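Local coordinates for endoribonuclease L-PSP/chorismate mutase-like domain-containing protein (Shewanella oneidensis, PDB 2OTM) that is of unknown function but belongs to the YjgF/chorismate mutase-like family of putative endoribonucleases, trimeric proteins in which a mixed sheet is backed by helices, at residues B[41-46]-B[142-147]; B[95-100]-B[131-136]. All coordinates share one frame; numbering follows the deposited sequence. Where two conformers were deposited one is given.

Interaction 1 (B[41-46]-B[142-147])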
# COMPACT_ATOMS: atom_id res chain seq x y z
N GLY B 41 -10.37 -3.77 -3.30
CA GLY B 41 -10.54 -2.54 -4.08
C GLY B 41 -11.97 -2.28 -4.46
O GLY B 41 -12.68 -3.19 -4.91
N GLN B 42 -12.39 -1.02 -4.32
CA GLN B 42 -13.76 -0.60 -4.57
C GLN B 42 -13.79 0.42 -5.71
O GLN B 42 -12.96 1.30 -5.75
CB GLN B 42 -14.35 0.05 -3.32
CG GLN B 42 -14.30 -0.85 -2.12
CD GLN B 42 -15.31 -1.97 -2.18
OE1 GLN B 42 -16.45 -1.77 -2.58
NE2 GLN B 42 -14.88 -3.16 -1.77
N PHE B 43 -14.72 0.22 -6.63
CA PHE B 43 -14.77 0.95 -7.90
C PHE B 43 -15.94 1.93 -7.91
O PHE B 43 -16.93 1.75 -7.17
CB PHE B 43 -15.03 -0.05 -9.02
CG PHE B 43 -13.91 -1.02 -9.24
CD1 PHE B 43 -13.84 -2.21 -8.52
CD2 PHE B 43 -12.93 -0.76 -10.18
CE1 PHE B 43 -12.80 -3.11 -8.73
CE2 PHE B 43 -11.89 -1.65 -10.39
CZ PHE B 43 -11.82 -2.82 -9.66
N PRO B 44 -15.89 2.91 -8.81
CA PRO B 44 -16.99 3.85 -8.96
C PRO B 44 -18.14 3.32 -9.84
O PRO B 44 -18.30 3.70 -11.01
CB PRO B 44 -16.32 5.09 -9.56
CG PRO B 44 -15.23 4.56 -10.36
CD PRO B 44 -14.77 3.25 -9.70
N TYR B 45 -18.90 2.42 -9.24
CA TYR B 45 -20.05 1.80 -9.84
C TYR B 45 -21.31 2.54 -9.48
O TYR B 45 -21.49 2.93 -8.33
CB TYR B 45 -20.26 0.39 -9.30
CG TYR B 45 -19.36 -0.66 -9.89
CD1 TYR B 45 -19.47 -1.02 -11.22
CD2 TYR B 45 -18.47 -1.37 -9.09
CE1 TYR B 45 -18.66 -2.00 -11.77
CE2 TYR B 45 -17.65 -2.35 -9.64
CZ TYR B 45 -17.76 -2.65 -10.98
OH TYR B 45 -16.99 -3.64 -11.52
N LEU B 46 -22.20 2.67 -10.44
CA LEU B 46 -23.51 3.19 -10.19
C LEU B 46 -24.49 2.33 -10.99
O LEU B 46 -24.32 2.18 -12.19
CB LEU B 46 -23.57 4.64 -10.64
CG LEU B 46 -24.94 5.34 -10.58
CD1 LEU B 46 -25.37 5.62 -9.14
CD2 LEU B 46 -24.90 6.63 -11.42
N LEU B 142 -10.31 -3.08 -15.12
CA LEU B 142 -11.49 -2.62 -15.83
C LEU B 142 -11.29 -1.23 -16.47
O LEU B 142 -12.26 -0.59 -16.83
CB LEU B 142 -12.73 -2.61 -14.90
CG LEU B 142 -13.11 -3.92 -14.15
CD1 LEU B 142 -14.33 -3.73 -13.25
CD2 LEU B 142 -13.41 -5.01 -15.14
N ASN B 143 -10.04 -0.78 -16.59
CA ASN B 143 -9.76 0.58 -17.02
C ASN B 143 -10.45 1.63 -16.17
O ASN B 143 -10.73 2.76 -16.66
CB ASN B 143 -10.12 0.76 -18.49
CG ASN B 143 -9.58 2.04 -19.09
OD1 ASN B 143 -8.50 2.54 -18.71
ND2 ASN B 143 -10.34 2.60 -20.04
N SER B 144 -10.69 1.30 -14.90
CA SER B 144 -11.28 2.24 -13.98
C SER B 144 -10.41 3.48 -13.80
O SER B 144 -9.19 3.42 -13.80
CB SER B 144 -11.50 1.59 -12.62
OG SER B 144 -12.25 2.42 -11.73
N LEU B 145 -11.04 4.64 -13.63
CA LEU B 145 -10.28 5.84 -13.30
C LEU B 145 -9.66 5.74 -11.91
O LEU B 145 -8.58 6.27 -11.67
CB LEU B 145 -11.18 7.05 -13.38
CG LEU B 145 -10.61 8.37 -12.91
CD1 LEU B 145 -9.44 8.79 -13.82
CD2 LEU B 145 -11.75 9.34 -12.97
N CYS B 146 -10.34 5.04 -11.00
CA CYS B 146 -9.86 4.98 -9.64
C CYS B 146 -10.25 3.72 -8.91
O CYS B 146 -11.15 2.97 -9.33
CB CYS B 146 -10.36 6.19 -8.85
SG CYS B 146 -12.16 6.25 -8.57
N LEU B 147 -9.55 3.50 -7.82
CA LEU B 147 -9.84 2.40 -6.91
C LEU B 147 -9.65 2.91 -5.49
O LEU B 147 -8.64 3.59 -5.19
CB LEU B 147 -8.86 1.28 -7.25
CG LEU B 147 -9.03 -0.20 -7.03
CD1 LEU B 147 -10.33 -0.76 -7.55
CD2 LEU B 147 -7.81 -0.86 -7.73
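At the start of the last strand of the chain, 146-153, which lies in the middle of the mixed sheet, Phe43 and Pro44 of the loop after strand 36-39 pack against Ser144, Cys146 and Leu147. The Phe43 ring lies between two leucine methyls. Leu147 CD1 sits over one face, 3.4 Å from the ring centroid and 16° off the normal, a close CH-pi contact shifted toward CZ and CE2; Leu142 CD1 covers the opposite face more loosely, 4.3 Å from Phe43 CE2. Ser144 CB meets the ring edge in plane, 3.7 Å from Phe43 CD2. With OG anti to its backbone N (chi1 -172°), Ser144 bonds back to its own segment, OG donating to Cys146 O at 2.7 Å, while Pro44 CD rests 3.3 Å from Ser144 OG. Beyond it, Pro44 CG touches Cys146 SG at 3.9 Å. Pro44 is the centre of an inverse gamma turn, which swings the chain on to Tyr45, whose OH lies 3.2 Å from Leu142 CD1, the two side chains crossing at about a right angle. Leu147 CA approaches Gln42 O at 3.5 Å and Gln42 bonds to Val148 through the backbone, so the loop runs on beside the central strand of the YjgF-like sheet.

Interaction 2 (B[95-100]-B[131-136]). With ACT (acetate ion), chain I.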
# COMPACT_ATOMS: atom_id res chain seq x y z
N ARG B 95 -8.01 4.79 7.92
CA ARG B 95 -7.13 4.86 6.75
C ARG B 95 -7.92 4.73 5.45
O ARG B 95 -8.82 3.90 5.33
CB ARG B 95 -6.11 3.74 6.84
CG ARG B 95 -5.08 3.67 5.73
CD ARG B 95 -4.01 4.62 6.01
NE ARG B 95 -2.73 4.23 5.44
CZ ARG B 95 -1.59 4.85 5.74
NH1 ARG B 95 -1.61 5.87 6.58
NH2 ARG B 95 -0.45 4.47 5.20
N LEU B 96 -7.57 5.59 4.50
CA LEU B 96 -8.07 5.56 3.12
C LEU B 96 -6.85 5.35 2.24
O LEU B 96 -5.86 6.05 2.42
CB LEU B 96 -8.68 6.91 2.77
CG LEU B 96 -8.84 7.30 1.30
CD1 LEU B 96 -9.81 6.31 0.62
CD2 LEU B 96 -9.30 8.78 1.18
N GLU B 97 -6.90 4.41 1.29
CA GLU B 97 -5.82 4.25 0.31
C GLU B 97 -6.47 4.26 -1.07
O GLU B 97 -7.36 3.47 -1.36
CB GLU B 97 -4.93 3.02 0.59
CG GLU B 97 -4.34 3.05 2.04
CD GLU B 97 -3.43 1.92 2.44
OE1 GLU B 97 -3.25 0.91 1.70
OE2 GLU B 97 -2.88 2.03 3.56
N GLY B 98 -6.04 5.19 -1.92
CA GLY B 98 -6.63 5.40 -3.23
C GLY B 98 -5.62 5.35 -4.35
O GLY B 98 -4.50 5.83 -4.18
N VAL B 99 -6.04 4.79 -5.48
CA VAL B 99 -5.26 4.71 -6.69
C VAL B 99 -6.03 5.38 -7.81
O VAL B 99 -7.25 5.14 -7.96
CB VAL B 99 -5.03 3.24 -7.15
CG1 VAL B 99 -4.02 3.19 -8.27
CG2 VAL B 99 -4.59 2.33 -6.00
N LEU B 100 -5.33 6.18 -8.60
CA LEU B 100 -5.89 6.82 -9.78
C LEU B 100 -5.02 6.60 -10.98
O LEU B 100 -3.80 6.52 -10.85
CB LEU B 100 -6.05 8.34 -9.56
CG LEU B 100 -7.08 8.74 -8.49
CD1 LEU B 100 -6.43 9.08 -7.17
CD2 LEU B 100 -7.94 9.90 -8.94
N SER B 131 -5.93 8.98 8.12
CA SER B 131 -4.71 9.17 7.34
C SER B 131 -4.98 8.61 5.96
O SER B 131 -5.98 7.93 5.73
CB SER B 131 -3.47 8.51 7.97
OG SER B 131 -3.64 7.10 8.17
N ARG B 132 -4.10 8.89 5.00
CA ARG B 132 -4.32 8.37 3.67
C ARG B 132 -3.04 8.18 2.88
O ARG B 132 -2.00 8.82 3.20
CB ARG B 132 -5.34 9.23 2.90
CG ARG B 132 -4.80 10.30 2.01
CD ARG B 132 -5.95 11.04 1.33
NE ARG B 132 -5.41 12.03 0.42
CZ ARG B 132 -6.09 13.01 -0.15
NH1 ARG B 132 -7.38 13.17 0.05
NH2 ARG B 132 -5.44 13.83 -0.95
N MSE B 133 -3.14 7.26 1.92
CA MSE B 133 -2.11 7.00 0.92
C MSE B 133 -2.71 7.27 -0.44
O MSE B 133 -3.91 7.05 -0.69
CB MSE B 133 -1.63 5.54 0.97
CG MSE B 133 -1.15 5.08 2.31
SE MSE B 133 -0.20 3.33 2.15
CE MSE B 133 1.48 3.84 1.37
N ILE B 134 -1.87 7.72 -1.36
CA ILE B 134 -2.34 7.98 -2.70
C ILE B 134 -1.29 7.43 -3.67
O ILE B 134 -0.09 7.53 -3.42
CB ILE B 134 -2.55 9.49 -2.95
CG1 ILE B 134 -3.26 9.68 -4.27
CG2 ILE B 134 -1.17 10.23 -2.94
CD1 ILE B 134 -3.91 11.08 -4.46
N TRP B 135 -1.77 6.79 -4.74
CA TRP B 135 -0.88 6.30 -5.81
C TRP B 135 -1.48 6.62 -7.17
O TRP B 135 -2.68 6.78 -7.29
CB TRP B 135 -0.71 4.77 -5.79
CG TRP B 135 -0.12 4.14 -4.55
CD1 TRP B 135 1.20 4.00 -4.22
CD2 TRP B 135 -0.86 3.55 -3.50
NE1 TRP B 135 1.32 3.33 -3.01
CE2 TRP B 135 0.06 3.05 -2.55
CE3 TRP B 135 -2.23 3.40 -3.28
CZ2 TRP B 135 -0.34 2.39 -1.42
CZ3 TRP B 135 -2.63 2.74 -2.15
CH2 TRP B 135 -1.69 2.25 -1.22
N THR B 136 -0.60 6.75 -8.17
CA THR B 136 -1.03 6.71 -9.52
C THR B 136 -0.48 5.45 -10.15
O THR B 136 0.70 5.10 -9.95
CB THR B 136 -0.60 7.96 -10.33
OG1 THR B 136 0.82 8.07 -10.32
CG2 THR B 136 -1.21 9.23 -9.70
C ACT I . -1.90 12.96 -0.54
O ACT I . -2.44 12.01 0.12
OXT ACT I . -2.65 13.69 -1.25
CH3 ACT I . -0.43 13.25 -0.50
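The guanidinium of Arg95 has CG of Met133, modelled as selenomethionine, over one face and two oxygens at its edge, Ser131 OG and Glu97 OE2, while the Trp135 ring carries Met133 CB over one face and Glu97 OE1 at its edge. These groups share one side of the parallel pair 95-100 and 131-136, the two strands of a beta-alpha-beta crossover through helix 109-124. Five backbone hydrogen bonds join them. Arg95 NH1 donates to Ser131 OG at 2.9 Å, an oxygen also hydrogen-bonded to Ser31 OG of the second subunit; Arg95 NE makes a nearly straight hydrogen bond (173°), part of a salt bridge, to the anti lone pair of Glu97 OE2, also 2.9 Å. The bend at chi2 (82°) turns CD toward Ser131. An alanine at Arg95 would probably leave the Glu97 carboxylate without its charge partner, and Ser131 OG and Thr39 O of the second subunit without this donor. Trp135 meets Trp135 of the third subunit edge-to-face, so this face joins the trimer. On the other face, Arg132 NH1 makes a salt bridge to Asp114 OD1, while an acetate, probably from the crystallisation liquor, is held at two points: Arg132 NE to O at 3.0 Å and NH2 to OXT at 2.8 Å.

How the interactions relate
From the N terminus, the chain passes through strands 30-33 and 36-39 into 41-46, the first half of interaction 1, whose partner 142-147 comes 96 residues later. Within that long loop the chain runs along helix 62-84, enters strand 92-100, crosses over by helix 109-124 and returns in 131-136, closing the shorter loop of interaction 2. The contacts therefore nest and do not cross. They meet directly in the sheet: strand 146-153 lies antiparallel beside 92-100, and Leu147 N probably hydrogen-bonds to Val99 O at 2.8 Å. Interaction 2 thus joins two parallel strands, while interaction 1 fastens the loop after strand 36-39 to the start of strand 146-153, the neighbour of 92-100.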